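Local coordinates for quinonprotein alcohol dehydrogenase-like protein (Bacteroides thetaiotaomicron VPI-5482, PDB 4R5O) that is of unknown function but binds calcium ions and joins an immunoglobulin-like beta-sandwich to a seven-bladed beta-propeller, at residues Gly202-Arg206 with Val216-Asn220; Leu9-Tyr15 with Leu42-Glu46. One frame throughout, in Å; residues are numbered along the deposited sequence.

Contact 1 (Gly202-Arg206 with Val216-Asn220); sequences GDGIR and VRIKN
D203 and R217 lie flat against each other: the carboxylate and guanidinium planes are only 12° apart, with D203 OD2 over one face of the arginine, near its rim. OD2 is 3.4 Å from R217 NH2, but no N-H points at it, so this half of the salt bridge is purely electrostatic. R217 directs NH2 instead at the backbone, in its own plane, in a weak hydrogen bond of 3.3 Å to D203 O. R206 grips the same carboxylate side-on through the syn lone pairs: NH2 is 2.7 Å from D203 OD2, while NE reaches OD1 from a little out of plane. Both arginine chains run extended from CG to NE and their guanidinium planes are 18° apart; the shared carboxylate, at the edge of R206 and over one face of R217, probably offsets the two positive charges. N220 ND2 lies over the centre of the opposite face of the R217 guanidinium.

On the other face of the hairpin the contact is apolar. I205 CD1 rests 3.9 Å from K219 CD, the methylene chain of the lysine serving as a greasy strip beside the branched isoleucine. The backbones form a classic beta bulge, in which I218 and K219 both face I205 and give their N-H groups to I205 O; K219 O accepts I205 N at 2.8 Å in return. G204 has a phi of 131°, a conformation readily open only to glycine.

Strand 204-209 is an inner strand of a four-stranded antiparallel propeller blade, and strand 215-220 lies at one edge, the fourth strand of the blade. I205 and K219 both touch Y251 of strand 246-252 in the next sheet, while I218 packs on A259 and P265 in the loops beyond.

Contact 2 (Leu9-Tyr15 with Leu42-Glu46); sequences LGNLAHY and LLNPE
L43 holds CG anti to its backbone N (chi1 -174°), which extends the side chain toward L9 and L12, whereas N44 turns CG between its backbone N and carbonyl carbon (chi1 55°), a turn that carries its amide to the chain at Y15. The two neighbours thereby make the apolar and polar halves of a contact between loops of the N-terminal immunoglobulin-like beta-sandwich: the chain before strand 28-31 and the loop between strands 35-38 and 49-54.

In the apolar half, L9 and L43 run antiparallel alongside each other, their CG atoms 3.8 Å apart. L12 comes in roughly perpendicular to L43 and touches it with CD1, 3.5 Å from L43 CD2. Leucine suits this surface patch, its branched end giving L43 apolar carbon for both L9 (through CG) and L12 (through CD2). L9 CD2 also reaches N44 CB, at 4.0 Å, linking the patch to the polar half.

Asparagine suits the buried place of N44 because its short amide can donate and accept at once. N44 OD1 takes a hydrogen bond from the backbone N of N17, and L43 bonds to the same residue through its backbone. H14 O, also near the amide, is bound by N83. N44 ND2 gives an almost straight bond (176°) to Y15 O, 3.1 Å away, staying in its own amide plane but arriving above the carbonyl plane.

In the fold
Contact 2 precedes contact 1 along the chain, and they share no strand or sheet: their centres are 67 Å apart and their nearest atoms about 55 Å. Contact 2 ties loops at the far N-terminal end of the immunoglobulin-like domain, about 52 Å from the centre of the chain, whereas contact 1 joins the last two strands of one propeller blade, 24 Å from that centre. The elongated two-domain layout accounts for the separation: each contact lies within a single domain. Contact 2 lies away from the calcium sites; in contact 1, the side chain of I205 is about 11 Å from that of D252, a calcium-binding residue whose ion is not bound to this chain in the model.

Contact 1 (Gly202-Arg206 with Val216-Asn220)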
loop_
_atom_site.group_PDB
_atom_site.type_symbol
_atom_site.label_atom_id
_atom_site.label_comp_id
_atom_site.label_asym_id
_atom_site.label_seq_id
_atom_site.Cartn_x
_atom_site.Cartn_y
_atom_site.Cartn_z
ATOM N N GLY A 202 -14.798 13.070 0.975
ATOM C CA GLY A 202 -14.679 13.293 2.412
ATOM C C GLY A 202 -15.439 14.523 2.870
ATOM O O GLY A 202 -16.009 14.530 3.962
ATOM N N ASP A 203 -15.481 15.561 2.009
ATOM C CA ASP A 203 -16.176 16.843 2.195
ATOM C C ASP A 203 -17.046 17.159 0.978
ATOM O O ASP A 203 -17.422 18.313 0.748
ATOM C CB ASP A 203 -15.149 17.962 2.429
ATOM C CG ASP A 203 -14.146 18.233 1.315
ATOM O OD1 ASP A 203 -14.194 17.524 0.267
ATOM O OD2 ASP A 203 -13.297 19.134 1.496
ATOM N N GLY A 204 -17.367 16.111 0.222
ATOM C CA GLY A 204 -18.124 16.162 -1.025
ATOM C C GLY A 204 -17.364 15.362 -2.059
ATOM O O GLY A 204 -16.829 14.309 -1.720
ATOM N N ILE A 205 -17.266 15.857 -3.305
ATOM C CA ILE A 205 -16.560 15.153 -4.391
ATOM C C ILE A 205 -15.552 16.086 -5.057
ATOM O O ILE A 205 -15.900 17.183 -5.522
ATOM C CB ILE A 205 -17.523 14.562 -5.471
ATOM C CG1 ILE A 205 -18.642 13.713 -4.832
ATOM C CG2 ILE A 205 -16.738 13.784 -6.551
ATOM C CD1 ILE A 205 -19.754 13.400 -5.729
ATOM N N ARG A 206 -14.307 15.594 -5.160
ATOM C CA ARG A 206 -13.203 16.262 -5.843
ATOM C C ARG A 206 -12.669 15.392 -6.942
ATOM O O ARG A 206 -12.435 14.212 -6.698
ATOM C CB ARG A 206 -12.065 16.613 -4.877
ATOM C CG ARG A 206 -12.456 17.480 -3.728
ATOM C CD ARG A 206 -11.394 17.332 -2.687
ATOM N NE ARG A 206 -11.653 18.149 -1.506
ATOM C CZ ARG A 206 -11.165 19.371 -1.335
ATOM N NH1 ARG A 206 -10.406 19.934 -2.279
ATOM N NH2 ARG A 206 -11.434 20.049 -0.227
ATOM N N VAL A 216 -10.368 19.493 -8.481
ATOM C CA VAL A 216 -11.519 20.386 -8.670
ATOM C C VAL A 216 -12.570 19.905 -7.717
ATOM O O VAL A 216 -12.892 18.719 -7.719
ATOM C CB VAL A 216 -12.024 20.452 -10.146
ATOM C CG1 VAL A 216 -13.268 21.321 -10.276
ATOM C CG2 VAL A 216 -10.931 20.929 -11.106
ATOM N N ARG A 217 -13.085 20.807 -6.887
ATOM C CA ARG A 217 -14.138 20.492 -5.935
ATOM C C ARG A 217 -15.484 20.639 -6.665
ATOM O O ARG A 217 -15.967 21.747 -6.866
ATOM C CB ARG A 217 -13.997 21.403 -4.704
ATOM C CG ARG A 217 -14.783 20.956 -3.516
ATOM C CD ARG A 217 -14.421 21.735 -2.274
ATOM N NE ARG A 217 -15.210 21.241 -1.145
ATOM C CZ ARG A 217 -15.167 21.749 0.075
ATOM N NH1 ARG A 217 -14.388 22.790 0.340
ATOM N NH2 ARG A 217 -15.918 21.237 1.039
ATOM N N ILE A 218 -16.040 19.505 -7.115
ATOM C CA ILE A 218 -17.275 19.434 -7.905
ATOM C C ILE A 218 -18.501 19.560 -7.006
ATOM O O ILE A 218 -19.357 20.398 -7.232
ATOM C CB ILE A 218 -17.303 18.106 -8.681
ATOM C CG1 ILE A 218 -16.155 18.013 -9.678
ATOM C CG2 ILE A 218 -18.642 17.933 -9.376
ATOM C CD1 ILE A 218 -15.951 16.527 -10.073
ATOM N N LYS A 219 -18.586 18.724 -6.004
ATOM C CA LYS A 219 -19.691 18.731 -5.061
ATOM C C LYS A 219 -19.128 19.044 -3.686
ATOM O O LYS A 219 -18.099 18.498 -3.273
ATOM C CB LYS A 219 -20.439 17.381 -5.108
ATOM C CG LYS A 219 -21.701 17.308 -4.250
ATOM C CD LYS A 219 -22.393 15.985 -4.470
ATOM C CE LYS A 219 -23.699 15.860 -3.733
ATOM N NZ LYS A 219 -24.348 14.539 -3.983
ATOM N N ASN A 220 -19.791 19.956 -2.996
ATOM C CA ASN A 220 -19.384 20.387 -1.668
ATOM C C ASN A 220 -20.507 20.005 -0.711
ATOM O O ASN A 220 -21.560 20.632 -0.704
ATOM C CB ASN A 220 -19.068 21.890 -1.698
ATOM C CG ASN A 220 -18.458 22.479 -0.468
ATOM O OD1 ASN A 220 -18.590 21.966 0.652
ATOM N ND2 ASN A 220 -17.770 23.598 -0.660
#

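Contact 2 (Leu9-Tyr15 with Leu42-Glu46)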
loop_
_atom_site.group_PDB
_atom_site.type_symbol
_atom_site.label_atom_id
_atom_site.label_comp_id
_atom_site.label_asym_id
_atom_site.label_seq_id
_atom_site.Cartn_x
_atom_site.Cartn_y
_atom_site.Cartn_z
ATOM N N LEU A 9 55.198 8.005 -5.687
ATOM C CA LEU A 9 54.571 8.859 -4.663
ATOM C C LEU A 9 55.117 10.298 -4.671
ATOM O O LEU A 9 54.348 11.236 -4.437
ATOM C CB LEU A 9 54.797 8.245 -3.273
ATOM C CG LEU A 9 53.599 8.178 -2.323
ATOM C CD1 LEU A 9 53.835 7.160 -1.234
ATOM C CD2 LEU A 9 53.207 9.542 -1.757
ATOM N N GLY A 10 56.417 10.442 -4.954
ATOM C CA GLY A 10 57.123 11.719 -4.981
ATOM C C GLY A 10 56.732 12.699 -6.071
ATOM O O GLY A 10 57.318 13.779 -6.143
ATOM N N ASN A 11 55.749 12.357 -6.919
ATOM C CA ASN A 11 55.315 13.240 -8.002
ATOM C C ASN A 11 53.774 13.231 -8.140
ATOM O O ASN A 11 53.250 13.807 -9.105
ATOM C CB ASN A 11 55.994 12.822 -9.339
ATOM C CG ASN A 11 55.857 11.365 -9.780
ATOM O OD1 ASN A 11 54.774 10.759 -9.771
ATOM N ND2 ASN A 11 56.942 10.813 -10.316
ATOM N N LEU A 12 53.050 12.648 -7.150
ATOM C CA LEU A 12 51.595 12.505 -7.228
ATOM C C LEU A 12 50.782 13.352 -6.207
ATOM O O LEU A 12 49.820 12.825 -5.626
ATOM C CB LEU A 12 51.220 11.031 -6.993
ATOM C CG LEU A 12 51.391 10.075 -8.158
ATOM C CD1 LEU A 12 51.242 8.654 -7.710
ATOM C CD2 LEU A 12 50.387 10.356 -9.259
ATOM N N ALA A 13 51.070 14.664 -6.058
ATOM C CA ALA A 13 50.308 15.559 -5.139
ATOM C C ALA A 13 50.358 15.069 -3.667
ATOM O O ALA A 13 50.955 14.032 -3.339
ATOM C CB ALA A 13 48.848 15.699 -5.569
ATOM N N HIS A 14 49.772 15.860 -2.786
ATOM C CA HIS A 14 49.824 15.561 -1.371
ATOM C C HIS A 14 48.436 15.242 -0.822
ATOM O O HIS A 14 48.351 14.626 0.248
ATOM C CB HIS A 14 50.447 16.731 -0.612
ATOM C CG HIS A 14 51.859 17.040 -1.018
ATOM N ND1 HIS A 14 52.149 18.072 -1.896
ATOM C CD2 HIS A 14 53.013 16.414 -0.679
ATOM C CE1 HIS A 14 53.464 18.057 -2.042
ATOM N NE2 HIS A 14 54.024 17.073 -1.336
ATOM N N TYR A 15 47.348 15.582 -1.579
ATOM C CA TYR A 15 45.987 15.223 -1.175
ATOM C C TYR A 15 45.822 13.681 -1.301
ATOM O O TYR A 15 46.676 13.034 -1.919
ATOM C CB TYR A 15 44.907 15.992 -1.962
ATOM C CG TYR A 15 44.942 15.855 -3.466
ATOM C CD1 TYR A 15 44.450 14.714 -4.095
ATOM C CD2 TYR A 15 45.323 16.927 -4.272
ATOM C CE1 TYR A 15 44.472 14.586 -5.485
ATOM C CE2 TYR A 15 45.304 16.829 -5.664
ATOM C CZ TYR A 15 44.887 15.651 -6.268
ATOM O OH TYR A 15 44.856 15.541 -7.637
ATOM N N LEU A 42 44.773 4.066 0.108
ATOM C CA LEU A 42 45.510 5.302 -0.069
ATOM C C LEU A 42 46.995 5.022 -0.203
ATOM O O LEU A 42 47.593 4.306 0.612
ATOM C CB LEU A 42 45.247 6.252 1.102
ATOM C CG LEU A 42 44.067 7.200 1.017
ATOM C CD1 LEU A 42 42.772 6.507 0.666
ATOM C CD2 LEU A 42 43.894 7.904 2.299
ATOM N N LEU A 43 47.588 5.579 -1.251
ATOM C CA LEU A 43 49.014 5.487 -1.514
ATOM C C LEU A 43 49.784 6.220 -0.382
ATOM O O LEU A 43 50.817 5.740 0.083
ATOM C CB LEU A 43 49.269 6.098 -2.898
ATOM C CG LEU A 43 50.678 5.995 -3.465
ATOM C CD1 LEU A 43 51.023 4.544 -3.850
ATOM C CD2 LEU A 43 50.839 6.891 -4.680
ATOM N N ASN A 44 49.212 7.351 0.089
ATOM C CA ASN A 44 49.642 8.231 1.184
ATOM C C ASN A 44 48.516 8.279 2.273
ATOM O O ASN A 44 47.729 9.240 2.330
ATOM C CB ASN A 44 49.975 9.630 0.621
ATOM C CG ASN A 44 48.854 10.291 -0.179
ATOM O OD1 ASN A 44 47.909 9.633 -0.651
ATOM N ND2 ASN A 44 48.947 11.607 -0.367
ATOM N N PRO A 45 48.397 7.230 3.123
ATOM C CA PRO A 45 47.255 7.181 4.063
ATOM C C PRO A 45 47.414 8.012 5.342
ATOM O O PRO A 45 46.420 8.237 6.034
ATOM C CB PRO A 45 47.188 5.699 4.453
ATOM C CG PRO A 45 48.566 5.191 4.275
ATOM C CD PRO A 45 49.184 5.976 3.157
ATOM N N GLU A 46 48.637 8.425 5.670
ATOM C CA GLU A 46 48.981 9.144 6.901
ATOM C C GLU A 46 48.195 10.461 7.036
ATOM O O GLU A 46 48.244 11.327 6.155
ATOM C CB GLU A 46 50.497 9.429 6.996
ATOM C CG GLU A 46 51.181 9.949 5.733
ATOM C CD GLU A 46 51.494 8.953 4.626
ATOM O OE1 GLU A 46 51.430 7.726 4.880
ATOM O OE2 GLU A 46 51.868 9.406 3.519
#